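Local coordinates for protein prolyl endopeptidase (Myxococcus xanthus, PDB 2BKL) that probably acts as a serine protease that cuts oligopeptides after proline and, less readily, after alanine, at residues 68-73 with 84-89; 91-97 with 108-113; 62-66 with 407-411; 360-366 with 379-383. One frame throughout, in Å; residues are numbered along the deposited sequence.

Interaction 1 of 4, residues 68-73 with 84-89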
# COMPACT_ATOMS: atom_id res chain seq x y z
N TYR A 68 10.05 12.85 -13.96
CA TYR A 68 10.67 13.95 -13.20
C TYR A 68 9.66 15.08 -13.20
O TYR A 68 9.29 15.58 -14.26
CB TYR A 68 11.98 14.37 -13.83
CG TYR A 68 13.11 13.39 -13.64
CD1 TYR A 68 13.77 13.28 -12.42
CD2 TYR A 68 13.55 12.56 -14.69
CE1 TYR A 68 14.82 12.38 -12.24
CE2 TYR A 68 14.57 11.66 -14.53
CZ TYR A 68 15.22 11.54 -13.31
OH TYR A 68 16.25 10.61 -13.17
N THR A 69 9.16 15.44 -12.03
CA THR A 69 8.15 16.48 -11.92
C THR A 69 8.51 17.49 -10.84
O THR A 69 9.36 17.24 -9.97
CB THR A 69 6.77 15.91 -11.54
OG1 THR A 69 6.80 15.46 -10.19
CG2 THR A 69 6.42 14.69 -12.36
N ASP A 70 7.84 18.62 -10.93
CA ASP A 70 7.76 19.61 -9.86
C ASP A 70 6.45 19.34 -9.17
O ASP A 70 5.39 19.45 -9.78
CB ASP A 70 7.73 21.02 -10.43
CG ASP A 70 9.02 21.41 -11.05
OD1 ASP A 70 10.05 21.33 -10.36
OD2 ASP A 70 9.10 21.77 -12.25
N SER A 71 6.50 18.95 -7.91
CA SER A 71 5.30 18.73 -7.15
C SER A 71 5.54 19.20 -5.72
O SER A 71 6.68 19.41 -5.28
CB SER A 71 4.93 17.26 -7.17
OG SER A 71 5.77 16.48 -6.32
N VAL A 72 4.44 19.42 -5.02
CA VAL A 72 4.48 19.74 -3.59
C VAL A 72 3.37 18.97 -2.88
O VAL A 72 2.26 18.83 -3.44
CB VAL A 72 4.37 21.24 -3.34
CG1 VAL A 72 3.02 21.78 -3.77
CG2 VAL A 72 4.61 21.56 -1.85
N SER A 73 3.66 18.47 -1.67
CA SER A 73 2.72 17.73 -0.79
C SER A 73 1.84 18.72 -0.04
O SER A 73 2.16 19.89 0.06
CB SER A 73 3.46 16.85 0.27
OG SER A 73 3.97 17.57 1.46
N TYR A 84 6.64 20.52 4.35
CA TYR A 84 6.08 19.88 3.17
C TYR A 84 7.19 19.33 2.30
O TYR A 84 8.33 19.82 2.33
CB TYR A 84 5.18 20.88 2.38
CG TYR A 84 5.91 22.17 2.12
CD1 TYR A 84 5.89 23.19 3.05
CD2 TYR A 84 6.70 22.33 0.98
CE1 TYR A 84 6.60 24.34 2.86
CE2 TYR A 84 7.41 23.49 0.79
CZ TYR A 84 7.37 24.48 1.74
OH TYR A 84 8.06 25.66 1.59
N VAL A 85 6.88 18.28 1.56
CA VAL A 85 7.81 17.66 0.65
C VAL A 85 7.63 18.19 -0.77
O VAL A 85 6.50 18.38 -1.23
CB VAL A 85 7.64 16.15 0.73
CG1 VAL A 85 8.41 15.45 -0.34
CG2 VAL A 85 8.09 15.65 2.11
N ARG A 86 8.73 18.39 -1.49
CA ARG A 86 8.70 18.72 -2.90
C ARG A 86 9.45 17.68 -3.70
O ARG A 86 10.42 17.10 -3.23
CB ARG A 86 9.39 20.05 -3.19
CG ARG A 86 8.70 21.31 -2.67
CD ARG A 86 9.35 22.58 -3.20
NE ARG A 86 8.76 23.83 -2.73
CZ ARG A 86 7.71 24.42 -3.27
NH1 ARG A 86 7.07 23.87 -4.28
NH2 ARG A 86 7.26 25.57 -2.76
N THR A 87 9.02 17.48 -4.94
CA THR A 87 9.91 16.89 -5.93
C THR A 87 10.36 17.99 -6.88
O THR A 87 9.66 18.97 -7.12
CB THR A 87 9.25 15.78 -6.75
OG1 THR A 87 8.10 16.28 -7.46
CG2 THR A 87 8.76 14.63 -5.87
N HIS A 88 11.55 17.79 -7.44
CA HIS A 88 12.14 18.67 -8.45
C HIS A 88 12.50 17.83 -9.68
O HIS A 88 12.69 16.61 -9.59
CB HIS A 88 13.40 19.38 -7.92
CG HIS A 88 13.19 20.24 -6.72
ND1 HIS A 88 12.29 21.28 -6.70
CD2 HIS A 88 13.78 20.23 -5.50
CE1 HIS A 88 12.32 21.86 -5.51
NE2 HIS A 88 13.21 21.24 -4.76
N LYS A 89 12.61 18.47 -10.84
CA LYS A 89 12.87 17.75 -12.08
C LYS A 89 14.29 17.25 -12.19
O LYS A 89 14.58 16.45 -13.08
CB LYS A 89 12.54 18.62 -13.30
CG LYS A 89 11.08 18.89 -13.46
CD LYS A 89 10.74 19.34 -14.86
CE LYS A 89 9.29 19.72 -14.97
NZ LYS A 89 8.93 19.90 -16.40
O HOH W 1 11.01 14.32 -9.73
O HOH W 2 9.93 21.92 -7.73
O HOH W 3 5.77 16.34 -3.46
O HOH W 4 7.88 21.75 -6.30
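S71 and T87 face each other as an antiparallel hydrogen-bonded pair in the beta hairpin of strands 71-78 and 81-87, part of a four-stranded blade of the beta-propeller. Backbone bonds come first. S71 N binds T87 O, T87 N binds S71 O at 3.1 Å, and S73 N binds V85 O. Hydroxyls extend the pairing. S73 OG accepts from V85 N at 3.0 Å, nearly straight (165°). Its chi1 of 79° sets OG between the backbone N and the carbonyl carbon, from where it reaches across to V85. An alanine in place of S73 would probably leave V85 N without this acceptor. S71 OG and T87 OG1 share a bond of 2.6 Å, and either may be the donor. T87 OG1 also lies 3.0 Å from T69 O. The apolar contact is on the V72 and R86 face. V72 CG2 meets Y84 CD2 at 3.6 Å and sits over one face of the R86 guanidinium, toward its rim. R86 NH2 is salt-bridged to E106. K89 passes D70 at about a right angle, with opposite charges near but no salt bridge. Waters bridge polar atoms. One joins S71 OG to V85 O, and another accepts from R86 NH1 and lies 2.8 Å from S71 O. H88 NE2 bonds Y97 OH, and a third water lies 2.7 Å from D70 OD1 and from H88 ND1.

Interaction 2 of 4, residues 91-97 with 108-113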
# COMPACT_ATOMS: atom_id res chain seq x y z
N LYS A 91 16.16 15.99 -9.41
CA LYS A 91 16.48 15.24 -8.20
C LYS A 91 15.86 13.83 -8.25
O LYS A 91 14.75 13.61 -8.76
CB LYS A 91 15.97 15.97 -6.95
CG LYS A 91 16.49 17.39 -6.75
CD LYS A 91 17.95 17.42 -6.40
CE LYS A 91 18.34 18.81 -5.86
NZ LYS A 91 19.79 19.00 -5.76
N GLU A 92 16.57 12.89 -7.64
CA GLU A 92 16.16 11.47 -7.64
C GLU A 92 15.16 11.11 -6.55
O GLU A 92 14.44 10.12 -6.71
CB GLU A 92 17.38 10.57 -7.56
CG GLU A 92 18.24 10.63 -8.83
CD GLU A 92 17.50 10.14 -10.03
OE1 GLU A 92 16.94 9.07 -9.92
OE2 GLU A 92 17.49 10.82 -11.07
N LYS A 93 15.13 11.89 -5.46
CA LYS A 93 14.25 11.70 -4.32
C LYS A 93 13.62 13.03 -3.93
O LYS A 93 14.24 14.08 -4.13
CB LYS A 93 15.07 11.17 -3.12
CG LYS A 93 15.68 9.80 -3.32
CD LYS A 93 16.45 9.40 -2.05
CE LYS A 93 17.27 8.17 -2.19
NZ LYS A 93 16.43 6.98 -2.42
N ALA A 94 12.44 12.96 -3.34
CA ALA A 94 11.78 14.13 -2.78
C ALA A 94 12.51 14.67 -1.56
O ALA A 94 13.21 13.94 -0.88
CB ALA A 94 10.37 13.78 -2.40
N ILE A 95 12.29 15.95 -1.29
CA ILE A 95 12.99 16.70 -0.26
C ILE A 95 11.98 17.37 0.68
O ILE A 95 11.00 17.94 0.21
CB ILE A 95 13.87 17.78 -0.97
CG1 ILE A 95 14.94 17.10 -1.83
CG2 ILE A 95 14.50 18.77 0.02
CD1 ILE A 95 15.77 18.04 -2.65
N LEU A 96 12.26 17.35 1.98
CA LEU A 96 11.44 18.00 3.00
C LEU A 96 11.91 19.44 3.20
O LEU A 96 13.08 19.67 3.47
CB LEU A 96 11.52 17.23 4.32
CG LEU A 96 10.67 17.81 5.44
CD1 LEU A 96 9.21 17.82 5.11
CD2 LEU A 96 10.87 17.05 6.76
N TYR A 97 11.01 20.40 3.00
CA TYR A 97 11.21 21.82 3.19
C TYR A 97 10.40 22.35 4.36
O TYR A 97 9.40 21.76 4.77
CB TYR A 97 10.69 22.56 1.94
CG TYR A 97 11.60 22.43 0.75
CD1 TYR A 97 11.53 21.34 -0.08
CD2 TYR A 97 12.54 23.42 0.46
CE1 TYR A 97 12.38 21.23 -1.18
CE2 TYR A 97 13.39 23.31 -0.62
CZ TYR A 97 13.28 22.21 -1.43
OH TYR A 97 14.14 22.09 -2.51
N VAL A 108 15.51 23.98 2.72
CA VAL A 108 15.64 22.54 2.76
C VAL A 108 15.91 22.11 4.19
O VAL A 108 16.76 22.69 4.87
CB VAL A 108 16.84 22.08 1.90
CG1 VAL A 108 17.11 20.59 2.11
CG2 VAL A 108 16.59 22.37 0.45
N LEU A 109 15.18 21.10 4.65
CA LEU A 109 15.36 20.55 6.01
C LEU A 109 16.00 19.18 5.93
O LEU A 109 17.01 18.91 6.58
CB LEU A 109 14.01 20.42 6.72
CG LEU A 109 14.09 20.02 8.20
CD1 LEU A 109 14.93 20.97 9.04
CD2 LEU A 109 12.68 19.94 8.76
N LEU A 110 15.42 18.29 5.12
CA LEU A 110 15.96 16.95 4.94
C LEU A 110 16.03 16.66 3.45
O LEU A 110 15.01 16.63 2.77
CB LEU A 110 15.11 15.89 5.62
CG LEU A 110 15.00 15.92 7.13
CD1 LEU A 110 13.95 14.92 7.63
CD2 LEU A 110 16.35 15.69 7.81
N ASP A 111 17.24 16.39 2.96
CA ASP A 111 17.47 16.06 1.55
C ASP A 111 18.12 14.68 1.44
O ASP A 111 19.35 14.55 1.54
CB ASP A 111 18.35 17.13 0.91
CG ASP A 111 18.62 16.86 -0.56
OD1 ASP A 111 18.12 15.83 -1.11
OD2 ASP A 111 19.34 17.63 -1.24
N PRO A 112 17.32 13.65 1.27
CA PRO A 112 17.85 12.29 1.24
C PRO A 112 18.76 12.03 0.06
O PRO A 112 19.49 11.05 0.11
CB PRO A 112 16.60 11.39 1.17
CG PRO A 112 15.48 12.27 1.05
CD PRO A 112 15.84 13.68 1.20
N ASN A 113 18.73 12.87 -0.98
CA ASN A 113 19.70 12.73 -2.06
C ASN A 113 21.14 12.87 -1.57
O ASN A 113 22.06 12.36 -2.21
CB ASN A 113 19.44 13.74 -3.18
CG ASN A 113 18.04 13.62 -3.77
OD1 ASN A 113 17.76 12.68 -4.52
ND2 ASN A 113 17.13 14.52 -3.40
O HOH W 5 20.33 17.23 -3.51
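L96 packs side by side with L109 and L110, all three pointing the same way. L96 CD2 touches L110 CD1 at 3.8 Å and L109 CD2 at 4.0 Å. Two residues meet one here because strands 95-100 and 107-110 form a classic beta bulge. L96 O takes both L109 N (2.8 Å) and L110 N, while L96 N binds L110 O. W126, L123 and F137, from strands 121-128 and 134-141, continue this apolar layer toward the next strands of the propeller. On the other face, V108 CG2 meets Y97 CE2 at 3.5 Å, and V108 CG1 meets I95 CG2. I95 then leads to the polar edge, where its CG1 and CD1 lie against D111 OD1. N113 slides past K93 in the opposite direction. Its ND2 gives K93 O a straight bond of 3.0 Å (170°). The acceptor is in the amide plane of N113, but the donor stands above the carbonyl plane of K93. ND2 also binds D111 OD1 at 2.8 Å, nearly head-on to that oxygen. N113 OD1 accepts a weak bond from K93 N. A water joins K91 NZ to D111 OD2. K93 NZ is held by G119 O and S122 OG and forms a salt bridge with D655. The N113 amide is thus probably held in one orientation: ND2 serves two acceptors, and OD1 faces the K93 N-H.

Interaction 3 of 4, residues 62-66 with 407-411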
# COMPACT_ATOMS: atom_id res chain seq x y z
N ARG A 62 10.43 9.29 -23.10
CA ARG A 62 9.10 9.75 -22.72
C ARG A 62 8.91 9.65 -21.20
O ARG A 62 8.37 10.57 -20.57
CB ARG A 62 8.03 8.93 -23.46
CG ARG A 62 6.59 9.36 -23.19
CD ARG A 62 6.30 10.85 -23.44
NE ARG A 62 4.88 11.16 -23.28
CZ ARG A 62 4.40 12.35 -22.94
NH1 ARG A 62 5.21 13.38 -22.74
NH2 ARG A 62 3.09 12.52 -22.81
N PHE A 63 9.38 8.55 -20.61
CA PHE A 63 9.29 8.38 -19.16
C PHE A 63 10.17 9.41 -18.44
O PHE A 63 9.84 9.86 -17.36
CB PHE A 63 9.62 6.96 -18.73
CG PHE A 63 8.58 5.93 -19.09
CD1 PHE A 63 7.23 6.18 -18.91
CD2 PHE A 63 8.95 4.71 -19.61
CE1 PHE A 63 6.27 5.22 -19.21
CE2 PHE A 63 7.98 3.74 -19.94
CZ PHE A 63 6.65 4.02 -19.74
N LYS A 64 11.28 9.82 -19.05
CA LYS A 64 12.09 10.88 -18.45
C LYS A 64 11.32 12.21 -18.41
O LYS A 64 11.35 12.93 -17.41
CB LYS A 64 13.43 11.01 -19.18
CG LYS A 64 14.45 11.79 -18.40
CD LYS A 64 15.80 11.80 -19.11
CE LYS A 64 16.73 12.84 -18.49
NZ LYS A 64 16.34 14.22 -18.90
N GLU A 65 10.59 12.52 -19.47
CA GLU A 65 9.77 13.71 -19.56
C GLU A 65 8.62 13.67 -18.53
O GLU A 65 8.21 14.71 -18.00
CB GLU A 65 9.25 13.83 -21.00
CG GLU A 65 8.28 14.94 -21.33
CD GLU A 65 8.02 15.06 -22.84
OE1 GLU A 65 8.10 14.02 -23.57
OE2 GLU A 65 7.73 16.19 -23.30
N LEU A 66 8.13 12.48 -18.23
CA LEU A 66 6.94 12.32 -17.39
C LEU A 66 7.25 12.12 -15.92
O LEU A 66 6.51 12.61 -15.06
CB LEU A 66 6.12 11.12 -17.86
CG LEU A 66 5.41 11.28 -19.20
CD1 LEU A 66 4.85 9.96 -19.65
CD2 LEU A 66 4.34 12.37 -19.11
N ASP A 407 2.16 19.95 -13.11
CA ASP A 407 2.16 20.13 -14.55
C ASP A 407 2.86 18.91 -15.17
O ASP A 407 3.97 18.54 -14.78
CB ASP A 407 2.89 21.43 -14.91
CG ASP A 407 2.03 22.66 -14.65
OD1 ASP A 407 1.94 23.11 -13.49
OD2 ASP A 407 1.38 23.24 -15.55
N VAL A 408 2.18 18.27 -16.11
CA VAL A 408 2.69 17.08 -16.78
C VAL A 408 2.51 17.31 -18.29
O VAL A 408 1.47 17.80 -18.72
CB VAL A 408 1.88 15.83 -16.32
CG1 VAL A 408 2.32 14.59 -17.05
CG2 VAL A 408 2.03 15.60 -14.83
N PRO A 409 3.52 16.99 -19.10
CA PRO A 409 3.44 17.23 -20.55
C PRO A 409 2.56 16.18 -21.24
O PRO A 409 3.08 15.25 -21.85
CB PRO A 409 4.89 17.15 -21.01
CG PRO A 409 5.53 16.24 -20.03
CD PRO A 409 4.84 16.48 -18.71
N MET A 410 1.26 16.37 -21.15
CA MET A 410 0.27 15.45 -21.73
C MET A 410 -0.98 16.25 -22.02
O MET A 410 -1.14 17.36 -21.52
CB MET A 410 -0.09 14.37 -20.71
CG MET A 410 -0.47 14.99 -19.36
SD MET A 410 -1.58 14.11 -18.31
CE MET A 410 -2.64 13.35 -19.51
N ASN A 411 -1.88 15.69 -22.83
CA ASN A 411 -3.16 16.33 -23.14
C ASN A 411 -4.29 15.45 -22.67
O ASN A 411 -4.62 14.47 -23.34
CB ASN A 411 -3.28 16.60 -24.64
CG ASN A 411 -4.62 17.27 -25.01
OD1 ASN A 411 -5.48 17.53 -24.16
ND2 ASN A 411 -4.78 17.55 -26.30
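R62 grips the carbonyl oxygen of P409 with both terminal nitrogens. NH2 is 2.9 Å and NH1 3.0 Å from P409 O. The oxygen lies in the guanidinium plane, and both donors lie in the carbonyl plane. One acceptor thus takes two donors end-on, which should fix the guanidinium's rotation, with its edge toward the P409 carbonyl. P409 is the centre of an inverse gamma turn, and its carbonyl points to helix 56-67. R62 NH1 also makes a salt bridge to E65 OE1, one helical turn on, through a weak bond of 3.1 Å. The neighbouring carboxylate probably offsets part of the arginine charge. R62 leaves the backbone with CG anti to N and bends at chi2 (54°), which brings the guanidinium under L66, whose CD2 lies over one face, 3.7 Å above the plane and toward the rim. The E65 CG methylene meets P409 CG at 3.3 Å, the two side chains running past each other in opposite directions. L66 CD2 meets V408 CG1 at 3.6 Å, at about a right angle, and reaches P409 CG more loosely. Helix 56-67 is flanked by helix 657-674, against which F63 packs, and by helix 469-473, which R62, L66 and M410 touch. The contact ties helix 56-67 to the 407-411 loop, which leads from propeller strand 400-405 to strand 415-423 of the mixed sheet, probably the alpha/beta-hydrolase part.

Interaction 4 of 4, residues 360-366 with 379-383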
# COMPACT_ATOMS: atom_id res chain seq x y z
N PRO A 360 -13.67 18.89 -8.32
CA PRO A 360 -13.48 19.44 -9.67
C PRO A 360 -13.98 18.54 -10.81
O PRO A 360 -14.20 19.01 -11.92
CB PRO A 360 -11.96 19.65 -9.76
CG PRO A 360 -11.36 19.14 -8.58
CD PRO A 360 -12.40 18.60 -7.64
N GLY A 361 -14.20 17.26 -10.53
CA GLY A 361 -14.54 16.32 -11.58
C GLY A 361 -14.61 14.94 -11.02
O GLY A 361 -14.55 14.75 -9.80
N VAL A 362 -14.78 13.98 -11.92
CA VAL A 362 -14.78 12.57 -11.60
C VAL A 362 -13.33 12.12 -11.42
O VAL A 362 -12.48 12.33 -12.31
CB VAL A 362 -15.48 11.75 -12.71
CG1 VAL A 362 -15.33 10.25 -12.49
CG2 VAL A 362 -16.97 12.15 -12.79
N GLY A 363 -13.04 11.56 -10.27
CA GLY A 363 -11.71 11.07 -9.95
C GLY A 363 -11.65 10.58 -8.52
O GLY A 363 -12.59 10.00 -8.02
N ALA A 364 -10.52 10.82 -7.85
CA ALA A 364 -10.29 10.37 -6.47
C ALA A 364 -9.92 11.57 -5.60
O ALA A 364 -9.02 12.31 -5.91
CB ALA A 364 -9.20 9.31 -6.36
N ALA A 365 -10.59 11.72 -4.48
CA ALA A 365 -10.32 12.79 -3.53
C ALA A 365 -9.94 12.24 -2.19
O ALA A 365 -10.61 11.31 -1.71
CB ALA A 365 -11.51 13.70 -3.40
N SER A 366 -8.93 12.81 -1.53
CA SER A 366 -8.62 12.47 -0.16
C SER A 366 -9.63 13.11 0.79
O SER A 366 -10.35 14.03 0.42
CB SER A 366 -7.21 12.94 0.22
OG SER A 366 -7.20 14.37 0.39
N TYR A 379 -7.22 19.11 0.59
CA TYR A 379 -7.44 17.79 0.05
C TYR A 379 -6.77 17.65 -1.30
O TYR A 379 -6.51 18.64 -1.99
CB TYR A 379 -8.93 17.43 -0.03
CG TYR A 379 -9.72 18.06 -1.15
CD1 TYR A 379 -10.36 19.27 -0.98
CD2 TYR A 379 -9.87 17.41 -2.38
CE1 TYR A 379 -11.13 19.84 -2.03
CE2 TYR A 379 -10.61 17.97 -3.39
CZ TYR A 379 -11.21 19.20 -3.21
OH TYR A 379 -11.97 19.71 -4.25
N VAL A 380 -6.48 16.41 -1.63
CA VAL A 380 -5.84 16.06 -2.90
C VAL A 380 -6.87 15.45 -3.82
O VAL A 380 -7.67 14.62 -3.39
CB VAL A 380 -4.73 15.03 -2.61
CG1 VAL A 380 -4.00 14.62 -3.89
CG2 VAL A 380 -3.71 15.55 -1.59
N PHE A 381 -6.85 15.87 -5.08
CA PHE A 381 -7.69 15.30 -6.12
C PHE A 381 -6.86 14.81 -7.30
O PHE A 381 -5.95 15.50 -7.76
CB PHE A 381 -8.71 16.32 -6.59
CG PHE A 381 -9.58 15.81 -7.69
CD1 PHE A 381 -10.71 15.06 -7.39
CD2 PHE A 381 -9.26 16.07 -9.01
CE1 PHE A 381 -11.50 14.57 -8.38
CE2 PHE A 381 -10.03 15.58 -10.01
CZ PHE A 381 -11.16 14.84 -9.71
N THR A 382 -7.14 13.61 -7.77
CA THR A 382 -6.50 13.07 -8.98
C THR A 382 -7.58 12.38 -9.80
O THR A 382 -8.64 12.07 -9.32
CB THR A 382 -5.38 12.02 -8.72
OG1 THR A 382 -5.93 10.92 -7.94
CG2 THR A 382 -4.30 12.57 -7.85
N SER A 383 -7.25 12.07 -11.03
CA SER A 383 -8.04 11.11 -11.81
C SER A 383 -7.09 10.35 -12.68
O SER A 383 -5.90 10.63 -12.71
CB SER A 383 -9.13 11.81 -12.68
OG SER A 383 -8.61 12.31 -13.90
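F381 lies with one ring face against P360 and its far end against the G361-G363 backbone. It belongs to strand 376-383, which pairs with the short strand 364-365 as a beta hairpin in the last blade of the propeller. CB starts 4.1 Å from A364 O. CG is anti to the backbone N (chi1 178°), which carries the ring toward the 360-363 loop. P360 CG stands over the ring face, 3.9 Å from its centroid and 19° off the normal, a CH-pi contact; CD2 is its nearest ring atom. CD1 passes A364 O at 3.6 Å, and A365 CB lies at the ring edge. CE1 and CZ both approach G361 O at 3.4 Å, and CZ also meets G363 CA. An alanine at this position would probably leave P360 without its ring face and open a gap beside the G361-G363 backbone. G363 suits this place, since a CB would clash with F381 CZ and T382 O. The strands are tied by A364 N to T382 O (2.7 Å), T382 N to A364 O, and S366 N to V380 O. S366 OG accepts from V380 N at 3.0 Å. The chemistry is mixed: backbone bonds set the register, and the F381 ring packs against P360 and the G361-G363 backbone. S366 O is buried with no hydrogen-bond partner, which probably carries a small energetic cost.

How the interactions relate
Interactions 1 and 2 lie in one blade, with centres 9 Å apart. They touch through a probable hydrogen bond, H88 NE2 to Y97 OH (2.6 Å), and through packing of V85 on A94. Interaction 3 is 14 Å from interaction 1, centre to centre. Their first segments adjoin where helix 56-67 leads into strand 71-78. The chain between 66 and 407 includes interactions 1, 2 and 4. Interaction 4 lies in the last blade, its centre 18 Å from that of interaction 1, without touching it. No segment of the four interactions contributes a residue to the ligand pocket.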